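Local coordinates for protein cellulase IBT99 (Metagenomes, PDB 6WBT) that probably hydrolyses 6-phospho-alpha-glucosides as a family 4 glycoside hydrolase that uses NAD and a manganese ion, and binds glucose-6-phosphate, at residues E35-D40 against P72-T77. Sequence-based numbering, arbitrary orientation.
Sequences ELWLYD and PKEAFT. With NAD (nicotinamide-adenine-dinucleotide), chain G.
Strand 35-39 and the short helix 72-76 run roughly antiparallel, at 151°, with W37 and Y39 directed at the helix and the Y39 and A75 CA atoms 6.1 Å apart. This is the Rossmann-type NAD-binding domain of a family 4 glycosidase, and the contact illustrates how alternation along a strand divides its labour: W37 and Y39 pack on helix 72-76, while L36 and L38 turn to helix 43-60. With CG anti to its backbone N (chi1 167°), Y39 extends its ring alongside the helix, where A75, P72 and F76 meet it. F76 presents its edge to one face of that ring, CZ lying 3.4 Å from Y39 CD2, in a T-shaped pair with planes at 63°. A75 CB reaches Y39 CD1 at 3.6 Å, and the phenol end passes P72, whose CB is 3.8 Å from Y39 OH. At W37, the carbonyl E74 O sits over one face near the rim, and the extended E74 side chain meets the CZ3-CH2 edge of the indole at about a right angle, OE1 lying 3.5 Å from W37 CH2; K6 adds a cation-pi contact. Just past the strand, D40 takes up the adenosine ribose of NAD, as an acidic residue does in many NAD-binding Rossmann folds: OD2 lies doubtfully close to O3B, whereas OD1 accepts a 2.7 Å hydrogen bond from O2B.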
ATOM      1  N   GLU A  35       0.913  42.813 -20.764  1.00 73.34           N
ATOM      2  CA  GLU A  35      -0.273  43.509 -20.289  1.00 73.66           C
ATOM      3  C   GLU A  35      -0.647  42.977 -18.913  1.00 69.46           C
ATOM      4  O   GLU A  35      -0.344  41.831 -18.571  1.00 68.48           O
ATOM      5  CB  GLU A  35      -1.462  43.343 -21.244  1.00 77.41           C
ATOM      6  CG  GLU A  35      -1.347  44.124 -22.541  1.00 82.22           C
ATOM      7  CD  GLU A  35      -2.539  43.905 -23.449  1.00 85.79           C
ATOM      8  OE1 GLU A  35      -3.263  44.882 -23.734  1.00 87.80           O
ATOM      9  OE2 GLU A  35      -2.757  42.751 -23.873  1.00 86.68           O
ATOM     10  N   LEU A  36      -1.312  43.823 -18.132  1.00 65.27           N
ATOM     11  CA  LEU A  36      -1.851  43.448 -16.830  1.00 60.79           C
ATOM     12  C   LEU A  36      -3.371  43.501 -16.916  1.00 57.79           C
ATOM     13  O   LEU A  36      -3.941  44.555 -17.214  1.00 58.24           O
ATOM     14  CB  LEU A  36      -1.338  44.376 -15.730  1.00 60.80           C
ATOM     15  CG  LEU A  36      -1.630  43.943 -14.291  1.00 59.68           C
ATOM     16  CD1 LEU A  36      -0.824  42.703 -13.930  1.00 59.47           C
ATOM     17  CD2 LEU A  36      -1.351  45.074 -13.313  1.00 60.31           C
ATOM     18  N   TRP A  37      -4.021  42.370 -16.659  1.00 54.44           N
ATOM     19  CA  TRP A  37      -5.464  42.245 -16.805  1.00 52.45           C
ATOM     20  C   TRP A  37      -6.114  42.020 -15.448  1.00 49.58           C
ATOM     21  O   TRP A  37      -5.643  41.196 -14.656  1.00 47.08           O
ATOM     22  CB  TRP A  37      -5.818  41.100 -17.758  1.00 52.92           C
ATOM     23  CG  TRP A  37      -5.631  41.451 -19.202  1.00 54.25           C
ATOM     24  CD1 TRP A  37      -4.464  41.431 -19.906  1.00 54.04           C
ATOM     25  CD2 TRP A  37      -6.647  41.877 -20.120  1.00 55.04           C
ATOM     26  NE1 TRP A  37      -4.688  41.817 -21.205  1.00 54.96           N
ATOM     27  CE2 TRP A  37      -6.020  42.098 -21.362  1.00 55.93           C
ATOM     28  CE3 TRP A  37      -8.023  42.095 -20.011  1.00 55.25           C
ATOM     29  CZ2 TRP A  37      -6.722  42.524 -22.488  1.00 57.56           C
ATOM     30  CZ3 TRP A  37      -8.718  42.518 -21.131  1.00 56.35           C
ATOM     31  CH2 TRP A  37      -8.067  42.728 -22.352  1.00 57.27           C
ATOM     32  N   LEU A  38      -7.192  42.751 -15.187  1.00 50.16           N
ATOM     33  CA  LEU A  38      -7.995  42.587 -13.981  1.00 49.71           C
ATOM     34  C   LEU A  38      -9.359  42.060 -14.404  1.00 52.43           C
ATOM     35  O   LEU A  38     -10.133  42.775 -15.048  1.00 55.00           O
ATOM     36  CB  LEU A  38      -8.124  43.906 -13.223  1.00 47.46           C
ATOM     37  CG  LEU A  38      -6.831  44.538 -12.704  1.00 47.20           C
ATOM     38  CD1 LEU A  38      -7.141  45.822 -11.953  1.00 47.17           C
ATOM     39  CD2 LEU A  38      -6.058  43.568 -11.819  1.00 46.13           C
ATOM     40  N   TYR A  39      -9.651  40.813 -14.049  1.00 50.97           N
ATOM     41  CA  TYR A  39     -10.918  40.178 -14.377  1.00 50.08           C
ATOM     42  C   TYR A  39     -11.722  39.939 -13.109  1.00 49.48           C
ATOM     43  O   TYR A  39     -11.167  39.568 -12.070  1.00 48.21           O
ATOM     44  CB  TYR A  39     -10.701  38.853 -15.109  1.00 48.96           C
ATOM     45  CG  TYR A  39     -11.944  37.996 -15.194  1.00 50.01           C
ATOM     46  CD1 TYR A  39     -12.955  38.293 -16.097  1.00 52.11           C
ATOM     47  CD2 TYR A  39     -12.107  36.890 -14.368  1.00 49.41           C
ATOM     48  CE1 TYR A  39     -14.096  37.514 -16.177  1.00 53.36           C
ATOM     49  CE2 TYR A  39     -13.243  36.105 -14.440  1.00 50.51           C
ATOM     50  CZ  TYR A  39     -14.233  36.421 -15.345  1.00 52.52           C
ATOM     51  OH  TYR A  39     -15.363  35.640 -15.416  1.00 53.19           O
ATOM     52  N   ASP A  40     -13.031  40.145 -13.205  1.00 50.03           N
ATOM     53  CA  ASP A  40     -13.925  39.955 -12.074  1.00 49.75           C
ATOM     54  C   ASP A  40     -15.346  39.837 -12.600  1.00 51.67           C
ATOM     55  O   ASP A  40     -15.646  40.233 -13.729  1.00 55.53           O
ATOM     56  CB  ASP A  40     -13.809  41.107 -11.072  1.00 50.26           C
ATOM     57  CG  ASP A  40     -14.263  40.720  -9.687  1.00 50.38           C
ATOM     58  OD1 ASP A  40     -15.358  40.128  -9.553  1.00 50.08           O
ATOM     59  OD2 ASP A  40     -13.512  41.000  -8.730  1.00 50.99           O
ATOM     60  N   PRO A  72     -14.985  37.035 -19.721  1.00 59.38           N
ATOM     61  CA  PRO A  72     -13.928  36.024 -19.547  1.00 58.57           C
ATOM     62  C   PRO A  72     -13.151  35.736 -20.819  1.00 58.52           C
ATOM     63  O   PRO A  72     -11.942  35.483 -20.750  1.00 56.33           O
ATOM     64  CB  PRO A  72     -14.701  34.793 -19.055  1.00 57.91           C
ATOM     65  CG  PRO A  72     -16.090  34.990 -19.551  1.00 60.13           C
ATOM     66  CD  PRO A  72     -16.330  36.473 -19.515  1.00 60.23           C
ATOM     67  N   LYS A  73     -13.806  35.763 -21.983  1.00 61.08           N
ATOM     68  CA  LYS A  73     -13.087  35.481 -23.223  1.00 63.10           C
ATOM     69  C   LYS A  73     -12.051  36.559 -23.518  1.00 64.58           C
ATOM     70  O   LYS A  73     -10.933  36.250 -23.942  1.00 63.45           O
ATOM     71  CB  LYS A  73     -14.065  35.341 -24.388  1.00 65.98           C
ATOM     72  CG  LYS A  73     -13.398  34.889 -25.679  1.00 68.71           C
ATOM     73  CD  LYS A  73     -14.409  34.503 -26.742  1.00 70.47           C
ATOM     74  CE  LYS A  73     -13.712  33.923 -27.965  1.00 71.24           C
ATOM     75  NZ  LYS A  73     -14.677  33.476 -29.005  1.00 73.39           N
ATOM     76  N   GLU A  74     -12.400  37.827 -23.294  1.00 68.00           N
ATOM     77  CA  GLU A  74     -11.419  38.893 -23.462  1.00 69.85           C
ATOM     78  C   GLU A  74     -10.346  38.839 -22.382  1.00 66.94           C
ATOM     79  O   GLU A  74      -9.192  39.206 -22.635  1.00 68.11           O
ATOM     80  CB  GLU A  74     -12.115  40.256 -23.453  1.00 73.76           C
ATOM     81  CG  GLU A  74     -11.181  41.436 -23.679  1.00 78.02           C
ATOM     82  CD  GLU A  74     -11.908  42.766 -23.674  1.00 81.95           C
ATOM     83  OE1 GLU A  74     -11.247  43.807 -23.471  1.00 82.86           O
ATOM     84  OE2 GLU A  74     -13.142  42.771 -23.872  1.00 83.86           O
ATOM     85  N   ALA A  75     -10.698  38.372 -21.184  1.00 61.91           N
ATOM     86  CA  ALA A  75      -9.745  38.355 -20.081  1.00 57.54           C
ATOM     87  C   ALA A  75      -8.763  37.196 -20.193  1.00 52.82           C
ATOM     88  O   ALA A  75      -7.576  37.356 -19.885  1.00 51.37           O
ATOM     89  CB  ALA A  75     -10.487  38.290 -18.746  1.00 57.43           C
ATOM     90  N   PHE A  76      -9.229  36.029 -20.631  1.00 51.14           N
ATOM     91  CA  PHE A  76      -8.422  34.818 -20.598  1.00 50.31           C
ATOM     92  C   PHE A  76      -7.873  34.410 -21.960  1.00 50.80           C
ATOM     93  O   PHE A  76      -7.197  33.382 -22.048  1.00 50.69           O
ATOM     94  CB  PHE A  76      -9.233  33.660 -20.005  1.00 49.88           C
ATOM     95  CG  PHE A  76      -9.663  33.890 -18.584  1.00 50.37           C
ATOM     96  CD1 PHE A  76      -8.725  33.974 -17.569  1.00 49.81           C
ATOM     97  CD2 PHE A  76     -11.004  34.014 -18.263  1.00 50.79           C
ATOM     98  CE1 PHE A  76      -9.117  34.186 -16.262  1.00 49.82           C
ATOM     99  CE2 PHE A  76     -11.402  34.225 -16.956  1.00 50.12           C
ATOM    100  CZ  PHE A  76     -10.457  34.310 -15.955  1.00 50.11           C
ATOM    101  N   THR A  77      -8.136  35.176 -23.016  1.00 52.68           N
ATOM    102  CA  THR A  77      -7.582  34.844 -24.322  1.00 54.34           C
ATOM    103  C   THR A  77      -6.077  35.081 -24.328  1.00 55.08           C
ATOM    104  O   THR A  77      -5.609  36.171 -23.986  1.00 54.41           O
ATOM    105  CB  THR A  77      -8.245  35.674 -25.420  1.00 54.17           C
ATOM    106  OG1 THR A  77      -9.623  35.299 -25.538  1.00 54.59           O
ATOM    107  CG2 THR A  77      -7.549  35.447 -26.755  1.00 52.97           C
TER
HETATM  108  PA  NAD G 503     -12.849  40.173  -1.494  1.00 60.71           P
HETATM  109  O1A NAD G 503     -14.220  39.689  -1.159  1.00 60.66           O
HETATM  110  O2A NAD G 503     -12.430  41.509  -0.975  1.00 60.79           O
HETATM  111  O5B NAD G 503     -12.660  40.135  -3.089  1.00 59.49           O
HETATM  112  C5B NAD G 503     -12.892  38.891  -3.805  1.00 58.93           C
HETATM  113  C4B NAD G 503     -13.173  39.198  -5.256  1.00 58.74           C
HETATM  114  O4B NAD G 503     -13.466  37.966  -5.970  1.00 58.72           O
HETATM  115  C3B NAD G 503     -14.368  40.127  -5.532  1.00 58.92           C
HETATM  116  O3B NAD G 503     -13.978  41.150  -6.439  1.00 58.79           O
HETATM  117  C2B NAD G 503     -15.388  39.191  -6.189  1.00 59.17           C
HETATM  118  O2B NAD G 503     -16.328  39.847  -7.012  1.00 58.27           O
HETATM  119  C1B NAD G 503     -14.448  38.257  -6.936  1.00 59.38           C
HETATM  120  N9A NAD G 503     -15.067  37.015  -7.384  1.00 60.57           N
HETATM  121  C8A NAD G 503     -16.025  36.289  -6.723  1.00 61.63           C
HETATM  122  N7A NAD G 503     -16.407  35.216  -7.370  1.00 62.42           N
HETATM  123  C5A NAD G 503     -15.663  35.237  -8.540  1.00 61.78           C
HETATM  124  C6A NAD G 503     -15.616  34.368  -9.646  1.00 61.66           C
HETATM  125  N6A NAD G 503     -16.360  33.271  -9.756  1.00 62.06           N
HETATM  126  N1A NAD G 503     -14.764  34.681 -10.651  1.00 61.36           N
HETATM  127  C2A NAD G 503     -14.019  35.788 -10.535  1.00 61.28           C
HETATM  128  N3A NAD G 503     -13.979  36.675  -9.545  1.00 61.17           N
HETATM  129  C4A NAD G 503     -14.834  36.344  -8.563  1.00 61.40           C
HETATM  130  O3  NAD G 503     -11.779  39.081  -1.010  1.00 63.16           O
HETATM  131  PN  NAD G 503     -10.369  39.207  -0.255  1.00 64.77           P
HETATM  132  O1N NAD G 503      -9.509  40.177  -0.994  1.00 65.78           O
HETATM  133  O2N NAD G 503     -10.618  39.438   1.199  1.00 64.49           O
HETATM  134  O5D NAD G 503      -9.800  37.725  -0.467  1.00 65.09           O
HETATM  135  C5D NAD G 503      -9.732  37.215  -1.822  1.00 64.02           C
HETATM  136  C4D NAD G 503      -9.428  35.738  -1.782  1.00 63.82           C
HETATM  137  O4D NAD G 503      -8.061  35.548  -1.352  1.00 64.07           O
HETATM  138  C3D NAD G 503     -10.273  34.909  -0.804  1.00 64.18           C
HETATM  139  O3D NAD G 503     -10.701  33.711  -1.438  1.00 65.01           O
HETATM  140  C2D NAD G 503      -9.252  34.619   0.300  1.00 63.47           C
HETATM  141  O2D NAD G 503      -9.582  33.526   1.142  1.00 62.16           O
HETATM  142  C1D NAD G 503      -8.002  34.388  -0.539  1.00 65.22           C
HETATM  143  N1N NAD G 503      -6.754  34.431   0.273  1.00 67.80           N
HETATM  144  C2N NAD G 503      -6.080  33.270   0.547  1.00 69.46           C
HETATM  145  C3N NAD G 503      -4.932  33.285   1.323  1.00 71.34           C
HETATM  146  C7N NAD G 503      -4.207  31.981   1.538  1.00 73.81           C
HETATM  147  O7N NAD G 503      -3.655  31.768   2.614  1.00 75.16           O
HETATM  148  N7N NAD G 503      -4.169  31.124   0.527  1.00 74.43           N
HETATM  149  C4N NAD G 503      -4.488  34.494   1.849  1.00 70.34           C
HETATM  150  C5N NAD G 503      -5.155  35.659   1.537  1.00 69.07           C
HETATM  151  C6N NAD G 503      -6.281  35.607   0.746  1.00 67.87           C